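Putative transcription regulator (Lactobacillus plantarum WCFS1, PDB 3COL) probably binds DNA through an N-terminal helix-turn-helix domain and regulates transcription as a member of the TetR family. Local coordinates at residues A[22-27]-A[106-111]. Numbering follows the deposited sequence.
Sequences IILAEG and SLTIIQ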
ATOM      1  N   ILE A  22       8.215  16.562  -5.067  1.00 16.30           N
ATOM      2  CA  ILE A  22       7.181  17.187  -4.225  1.00 16.52           C
ATOM      3  C   ILE A  22       6.171  16.144  -3.711  1.00 17.66           C
ATOM      4  O   ILE A  22       5.840  16.101  -2.511  1.00 17.59           O
ATOM      5  CB  ILE A  22       6.434  18.328  -4.998  1.00 16.35           C
ATOM      6  CG1 ILE A  22       7.390  19.490  -5.302  1.00 15.46           C
ATOM      7  CG2 ILE A  22       5.209  18.816  -4.197  1.00 15.28           C
ATOM      8  CD1 ILE A  22       6.845  20.473  -6.373  1.00 15.64           C
ATOM      9  N   ILE A  23       5.691  15.300  -4.616  1.00 17.72           N
ATOM     10  CA  ILE A  23       4.818  14.192  -4.220  1.00 18.34           C
ATOM     11  C   ILE A  23       5.445  13.361  -3.088  1.00 18.76           C
ATOM     12  O   ILE A  23       4.776  13.046  -2.107  1.00 18.12           O
ATOM     13  CB  ILE A  23       4.407  13.307  -5.448  1.00 18.27           C
ATOM     14  CG1 ILE A  23       3.536  14.142  -6.421  1.00 19.37           C
ATOM     15  CG2 ILE A  23       3.676  12.007  -5.001  1.00 17.03           C
ATOM     16  CD1 ILE A  23       3.118  13.415  -7.708  1.00 18.60           C
ATOM     17  N   LEU A  24       6.732  13.020  -3.210  1.00 19.71           N
ATOM     18  CA  LEU A  24       7.384  12.208  -2.185  1.00 20.55           C
ATOM     19  C   LEU A  24       7.482  12.955  -0.854  1.00 21.66           C
ATOM     20  O   LEU A  24       7.292  12.354   0.200  1.00 21.61           O
ATOM     21  CB  LEU A  24       8.756  11.730  -2.650  1.00 20.72           C
ATOM     22  CG  LEU A  24       8.778  10.717  -3.799  1.00 20.88           C
ATOM     23  CD1 LEU A  24      10.214  10.465  -4.225  1.00 19.67           C
ATOM     24  CD2 LEU A  24       8.119   9.405  -3.385  1.00 22.03           C
ATOM     25  N   ALA A  25       7.759  14.258  -0.912  1.00 22.13           N
ATOM     26  CA  ALA A  25       7.903  15.104   0.288  1.00 23.69           C
ATOM     27  C   ALA A  25       6.564  15.578   0.892  1.00 24.52           C
ATOM     28  O   ALA A  25       6.409  15.594   2.111  1.00 23.64           O
ATOM     29  CB  ALA A  25       8.804  16.317  -0.007  1.00 22.88           C
ATOM     30  N   GLU A  26       5.616  15.992   0.046  1.00 25.59           N
ATOM     31  CA  GLU A  26       4.367  16.573   0.565  1.00 26.95           C
ATOM     32  C   GLU A  26       3.078  15.906   0.091  1.00 26.61           C
ATOM     33  O   GLU A  26       1.984  16.371   0.432  1.00 27.09           O
ATOM     34  CB  GLU A  26       4.284  18.069   0.287  1.00 27.53           C
ATOM     35  CG  GLU A  26       5.542  18.862   0.562  1.00 31.73           C
ATOM     36  CD  GLU A  26       5.419  20.278   0.032  1.00 37.74           C
ATOM     37  OE1 GLU A  26       6.347  20.753  -0.668  1.00 40.50           O
ATOM     38  OE2 GLU A  26       4.374  20.912   0.301  1.00 39.14           O
ATOM     39  N   GLY A  27       3.196  14.812  -0.663  1.00 25.84           N
ATOM     40  CA  GLY A  27       2.034  14.219  -1.307  1.00 24.87           C
ATOM     41  C   GLY A  27       1.532  15.043  -2.488  1.00 24.33           C
ATOM     42  O   GLY A  27       2.006  16.163  -2.736  1.00 24.77           O
ATOM     43  N   SER A 106       9.033   4.438  -7.461  1.00 13.80           N
ATOM     44  CA  SER A 106       7.969   4.509  -8.460  1.00 12.86           C
ATOM     45  C   SER A 106       6.624   4.076  -7.903  1.00 13.18           C
ATOM     46  O   SER A 106       5.629   4.798  -8.003  1.00 13.11           O
ATOM     47  CB  SER A 106       8.359   3.716  -9.718  1.00 12.53           C
ATOM     48  OG  SER A 106       7.483   4.045 -10.769  1.00 11.03           O
ATOM     49  N   LEU A 107       6.600   2.922  -7.247  1.00 13.78           N
ATOM     50  CA  LEU A 107       5.371   2.404  -6.701  1.00 14.31           C
ATOM     51  C   LEU A 107       4.849   3.312  -5.608  1.00 14.47           C
ATOM     52  O   LEU A 107       3.648   3.506  -5.480  1.00 14.53           O
ATOM     53  CB  LEU A 107       5.585   0.962  -6.201  1.00 14.70           C
ATOM     54  CG  LEU A 107       5.293  -0.170  -7.194  1.00 15.48           C
ATOM     55  CD1 LEU A 107       6.138  -0.061  -8.378  1.00 20.04           C
ATOM     56  CD2 LEU A 107       5.505  -1.565  -6.548  1.00 15.02           C
ATOM     57  N   THR A 108       5.755   3.899  -4.832  1.00 14.38           N
ATOM     58  CA  THR A 108       5.365   4.852  -3.792  1.00 14.48           C
ATOM     59  C   THR A 108       4.646   6.048  -4.420  1.00 14.98           C
ATOM     60  O   THR A 108       3.587   6.476  -3.918  1.00 15.16           O
ATOM     61  CB  THR A 108       6.598   5.346  -2.984  1.00 15.11           C
ATOM     62  OG1 THR A 108       7.191   4.232  -2.301  1.00 14.78           O
ATOM     63  CG2 THR A 108       6.198   6.437  -1.944  1.00 15.13           C
ATOM     64  N   ILE A 109       5.202   6.567  -5.522  1.00 15.22           N
ATOM     65  CA  ILE A 109       4.635   7.742  -6.188  1.00 14.78           C
ATOM     66  C   ILE A 109       3.228   7.429  -6.710  1.00 14.97           C
ATOM     67  O   ILE A 109       2.299   8.207  -6.469  1.00 14.49           O
ATOM     68  CB  ILE A 109       5.544   8.219  -7.347  1.00 15.52           C
ATOM     69  CG1 ILE A 109       6.824   8.896  -6.804  1.00 16.84           C
ATOM     70  CG2 ILE A 109       4.784   9.173  -8.327  1.00 14.28           C
ATOM     71  CD1 ILE A 109       7.967   8.876  -7.808  1.00 15.43           C
ATOM     72  N   ILE A 110       3.109   6.308  -7.439  1.00 15.47           N
ATOM     73  CA  ILE A 110       1.838   5.804  -7.994  1.00 15.92           C
ATOM     74  C   ILE A 110       0.799   5.664  -6.880  1.00 17.37           C
ATOM     75  O   ILE A 110      -0.317   6.153  -6.997  1.00 17.36           O
ATOM     76  CB  ILE A 110       2.023   4.440  -8.709  1.00 15.92           C
ATOM     77  CG1 ILE A 110       2.850   4.598 -10.008  1.00 15.96           C
ATOM     78  CG2 ILE A 110       0.638   3.728  -9.030  1.00 14.78           C
ATOM     79  CD1 ILE A 110       3.383   3.292 -10.561  1.00 16.48           C
ATOM     80  N   GLN A 111       1.188   4.982  -5.802  1.00 18.42           N
ATOM     81  CA  GLN A 111       0.291   4.711  -4.701  1.00 18.97           C
ATOM     82  C   GLN A 111      -0.232   6.008  -4.110  1.00 18.61           C
ATOM     83  O   GLN A 111      -1.443   6.143  -3.824  1.00 18.63           O
ATOM     84  CB  GLN A 111       1.021   3.872  -3.648  1.00 19.99           C
ATOM     85  CG  GLN A 111       0.288   3.813  -2.309  1.00 23.78           C
ATOM     86  CD  GLN A 111       0.652   2.569  -1.541  1.00 29.97           C
ATOM     87  OE1 GLN A 111       1.710   2.504  -0.894  1.00 32.44           O
ATOM     88  NE2 GLN A 111      -0.217   1.559  -1.609  1.00 30.30           N
TER
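Leu24 reaches across to Ile109 and Thr108 where the first helix of the TetR-type DNA-binding domain, 11-26, meets helix 106-117 of the all-helical remainder of the chain. The short helical segments run at 73° to each other with axes 9.8 Å apart, a steep crossing consistent with the small contact, 180 Å² summed over both sides. The tight part is apolar. Leu24 CD2 lies 3.7 Å from Ile109 CG1, and its CG also comes close to that same methylene, with the two side chains crossing obliquely. CG1, anti to the carbonyl carbon of Ile109 (chi1 -73°), is the branch that meets Leu24; the residue is buried, its side chain also touching Val61 and Glu65 of helix 54-67. Ile23, likewise buried, has its CB directed toward segment 106-111 but packs more loosely: its CG2 stays 4.3 Å from Ile109 O. Leu24 lies at the partly exposed margin with its tip turned in to Ile109, and the solvent side begins at this edge, where Thr108 is partly exposed too. Thr108 divides its roles: OG1 is hydrogen-bonded to NE2 of His164 on helix 152-171, while CG2, anti to the backbone N, meets Leu24 CD2 at 3.8 Å, the two side chains crossing at about a right angle.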